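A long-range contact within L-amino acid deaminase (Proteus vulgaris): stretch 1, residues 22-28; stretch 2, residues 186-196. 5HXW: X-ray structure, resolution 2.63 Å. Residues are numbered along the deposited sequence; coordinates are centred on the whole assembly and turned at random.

Stretch 1 (22-28) PRHGFVE
Stretch 2 (186-196) PEVATFVMAEY

An irregular segment can dock on a helix without a single direct hydrogen bond when one aliphatic side chain packs on the helix and the loop backbone supplies much of the remaining contact. L-amino acid deaminase offers a worked example, in which residues 22-28, with no regular helix or strand, lie against residues 186-196 of the same chain, the touching residues being at least 162 positions apart in sequence, and bury 344 Å² in all.

The second stretch begins as a loop. Val188, with phi/psi of -125/-54, occupies the N-cap position, and the helix runs from Ala189 through Tyr196 and beyond. Its ladder includes Val192 N to Val188 O at 3.1 Å, Ala194 N to Thr190 O at 2.9 Å and Tyr196 N to Val192 O at 2.9 Å. The loop of stretch 1 advances in the same general sense: His24 lies nearest Glu187, with 5.3 Å between their CA atoms, and Val27 nearest Phe191, with 6.2 Å between theirs. From Phe26 to Glu28 the loop is extended, with phi/psi of -142/139, -115/123 and -73/139.

Val27 is the centre of the contact. Its CB points toward the helix and chi1 is t (-176°). In this rotamer CG2 sits 3.7 Å from Phe191 CB and 4.2 Å from Ala194 CB, an apolar fit one helical turn long, while CG1 lies 3.7 Å from Glu195 OE1. CG2 also comes within 3.3 Å of Phe191 O, but that carbonyl is already engaged by Glu195 N at 3.1 Å, so the methyl covers a satisfied acceptor.

Phe191 adopts m (chi1 -58°, chi2 -78°), which carries its ring back toward the start of the helix and beneath the loop. Gly25 O lies over one face, 3.2 Å from Phe191 CE1, whereas Val27 CG2 lies at the edge, near the ring plane. Phe26 turns its own side chain away (chi1 t, 177°; chi2 79°), leaving Phe26 CA to approach Phe191 CD1 at 4.3 Å.

Gly25 is required twice over. At phi/psi of 88/132 a CB would jam against the carbonyl of His24, and it would also fall 2.7 Å from Glu187 O. Without one, Gly25 CA rests 4.2 Å from Glu187 O. Nearby, His24 O and Glu187 O are only 3.1 Å apart; both are acceptors, so this is proximity without a bond. His24 (chi1 m, -74°; chi2 143°) points away and bonds through NE2 elsewhere in the structure. Glu187 starts toward the loop, with CG 4.2 Å from Arg23 O, but chi1 of -43° and chi2 of 96° lead its carboxylate away.

Water closes the far end. Glu195, m at chi1 (-71°) and chi2 (-76°) with chi3 -169°, brings its end nearer the loop, where OE1 accepts from a water at 3.0 Å; the same water accepts from Glu28 N at 2.7 Å.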

# COMPACT_ATOMS: atom_id res chain seq x y z
N PRO A 22 -6.30 18.91 -12.89
CA PRO A 22 -7.03 19.73 -11.93
C PRO A 22 -6.35 19.81 -10.56
O PRO A 22 -6.08 20.93 -10.09
CB PRO A 22 -8.39 19.02 -11.84
CG PRO A 22 -8.59 18.47 -13.22
CD PRO A 22 -7.22 18.21 -13.81
N ARG A 23 -6.07 18.66 -9.94
CA ARG A 23 -5.41 18.57 -8.62
C ARG A 23 -5.23 17.12 -8.13
O ARG A 23 -4.19 16.79 -7.56
CB ARG A 23 -6.18 19.38 -7.56
CG ARG A 23 -5.32 20.02 -6.48
CD ARG A 23 -6.12 21.09 -5.72
NE ARG A 23 -5.77 22.46 -6.11
CZ ARG A 23 -6.56 23.52 -5.98
NH1 ARG A 23 -7.80 23.41 -5.49
NH2 ARG A 23 -6.12 24.72 -6.36
N HIS A 24 -6.24 16.27 -8.36
CA HIS A 24 -6.29 14.95 -7.71
C HIS A 24 -6.49 13.72 -8.61
O HIS A 24 -5.86 12.68 -8.37
CB HIS A 24 -7.30 14.95 -6.56
CG HIS A 24 -6.82 15.67 -5.34
ND1 HIS A 24 -7.66 16.42 -4.53
CD2 HIS A 24 -5.59 15.77 -4.79
CE1 HIS A 24 -6.96 16.94 -3.54
NE2 HIS A 24 -5.70 16.56 -3.67
N GLY A 25 -7.36 13.82 -9.62
CA GLY A 25 -7.61 12.69 -10.53
C GLY A 25 -8.71 11.77 -10.03
O GLY A 25 -8.71 11.35 -8.87
N PHE A 26 -9.64 11.45 -10.93
CA PHE A 26 -10.87 10.74 -10.60
C PHE A 26 -11.24 9.75 -11.70
O PHE A 26 -11.12 10.05 -12.89
CB PHE A 26 -12.01 11.75 -10.39
CG PHE A 26 -13.36 11.13 -10.12
CD1 PHE A 26 -13.68 10.64 -8.85
CD2 PHE A 26 -14.32 11.05 -11.13
CE1 PHE A 26 -14.93 10.08 -8.60
CE2 PHE A 26 -15.57 10.49 -10.88
CZ PHE A 26 -15.87 10.00 -9.62
N VAL A 27 -11.69 8.56 -11.29
CA VAL A 27 -12.24 7.56 -12.20
C VAL A 27 -13.71 7.35 -11.88
O VAL A 27 -14.06 7.02 -10.74
CB VAL A 27 -11.46 6.22 -12.16
CG1 VAL A 27 -12.00 5.24 -13.20
CG2 VAL A 27 -9.98 6.44 -12.41
N GLU A 28 -14.57 7.55 -12.88
CA GLU A 28 -16.00 7.30 -12.76
C GLU A 28 -16.28 5.79 -12.73
O GLU A 28 -15.66 5.03 -13.48
CB GLU A 28 -16.78 8.00 -13.88
CG GLU A 28 -18.30 7.98 -13.75
CD GLU A 28 -18.80 8.54 -12.42
OE1 GLU A 28 -18.80 9.78 -12.25
OE2 GLU A 28 -19.19 7.73 -11.55
N PRO A 186 1.00 9.25 -6.55
CA PRO A 186 -0.30 8.95 -5.91
C PRO A 186 -1.54 9.47 -6.64
O PRO A 186 -2.60 8.85 -6.57
CB PRO A 186 -0.17 9.59 -4.51
CG PRO A 186 1.03 10.47 -4.58
CD PRO A 186 1.94 9.88 -5.61
N GLU A 187 -1.40 10.59 -7.35
CA GLU A 187 -2.52 11.23 -8.04
C GLU A 187 -2.86 10.57 -9.39
O GLU A 187 -3.88 10.90 -10.00
CB GLU A 187 -2.28 12.74 -8.23
CG GLU A 187 -1.69 13.47 -7.03
CD GLU A 187 -0.18 13.62 -7.12
OE1 GLU A 187 0.54 12.60 -7.20
OE2 GLU A 187 0.30 14.79 -7.11
N VAL A 188 -2.01 9.65 -9.84
CA VAL A 188 -2.15 9.05 -11.17
C VAL A 188 -2.21 7.52 -11.12
O VAL A 188 -3.16 6.93 -11.65
CB VAL A 188 -1.06 9.55 -12.17
CG1 VAL A 188 -1.26 8.96 -13.56
CG2 VAL A 188 -1.04 11.08 -12.27
N ALA A 189 -1.21 6.89 -10.49
CA ALA A 189 -0.94 5.44 -10.60
C ALA A 189 -2.16 4.50 -10.58
O ALA A 189 -2.46 3.86 -11.60
CB ALA A 189 0.11 5.01 -9.58
N THR A 190 -2.86 4.44 -9.45
CA THR A 190 -4.00 3.52 -9.28
C THR A 190 -5.16 3.86 -10.23
O THR A 190 -5.84 2.97 -10.74
CB THR A 190 -4.46 3.46 -7.80
OG1 THR A 190 -3.33 3.27 -6.95
CG2 THR A 190 -5.43 2.31 -7.56
N PHE A 191 -5.36 5.16 -10.48
CA PHE A 191 -6.42 5.64 -11.37
C PHE A 191 -6.30 5.12 -12.81
O PHE A 191 -7.30 4.72 -13.41
CB PHE A 191 -6.50 7.18 -11.35
CG PHE A 191 -6.75 7.75 -9.98
CD1 PHE A 191 -8.04 7.73 -9.42
CD2 PHE A 191 -5.70 8.30 -9.24
CE1 PHE A 191 -8.26 8.25 -8.15
CE2 PHE A 191 -5.93 8.82 -7.97
CZ PHE A 191 -7.21 8.79 -7.42
N VAL A 192 -5.07 5.12 -13.34
CA VAL A 192 -4.77 4.58 -14.68
C VAL A 192 -5.05 3.07 -14.71
O VAL A 192 -5.63 2.56 -15.69
CB VAL A 192 -3.33 4.91 -15.14
CG1 VAL A 192 -2.91 4.12 -16.37
CG2 VAL A 192 -3.19 6.40 -15.43
N MET A 193 -4.67 2.37 -13.63
CA MET A 193 -4.90 0.93 -13.48
C MET A 193 -6.38 0.57 -13.38
O MET A 193 -6.79 -0.53 -13.78
CB MET A 193 -4.13 0.36 -12.28
CG MET A 193 -2.60 0.39 -12.38
SD MET A 193 -1.84 -0.12 -13.94
CE MET A 193 -2.47 -1.78 -14.18
N ALA A 194 -7.18 1.50 -12.84
CA ALA A 194 -8.63 1.37 -12.77
C ALA A 194 -9.29 1.51 -14.15
O ALA A 194 -10.21 0.74 -14.48
CB ALA A 194 -9.21 2.38 -11.80
N GLU A 195 -8.83 2.49 -14.93
CA GLU A 195 -9.31 2.71 -16.30
C GLU A 195 -8.96 1.53 -17.21
O GLU A 195 -9.77 1.12 -18.04
CB GLU A 195 -8.77 4.02 -16.90
CG GLU A 195 -9.35 5.29 -16.30
CD GLU A 195 -10.76 5.65 -16.77
OE1 GLU A 195 -11.20 6.78 -16.48
OE2 GLU A 195 -11.45 4.82 -17.43
N TYR A 196 -7.75 1.00 -17.01
CA TYR A 196 -7.28 -0.21 -17.70
C TYR A 196 -8.11 -1.44 -17.32
O TYR A 196 -8.41 -2.28 -18.18
CB TYR A 196 -5.79 -0.42 -17.43
CG TYR A 196 -5.23 -1.72 -17.96
CD1 TYR A 196 -5.03 -1.93 -19.33
CD2 TYR A 196 -4.89 -2.76 -17.07
CE1 TYR A 196 -4.51 -3.13 -19.81
CE2 TYR A 196 -4.37 -3.96 -17.54
CZ TYR A 196 -4.19 -4.14 -18.90
OH TYR A 196 -3.67 -5.33 -19.35
O HOH W 1 -13.75 7.94 -15.47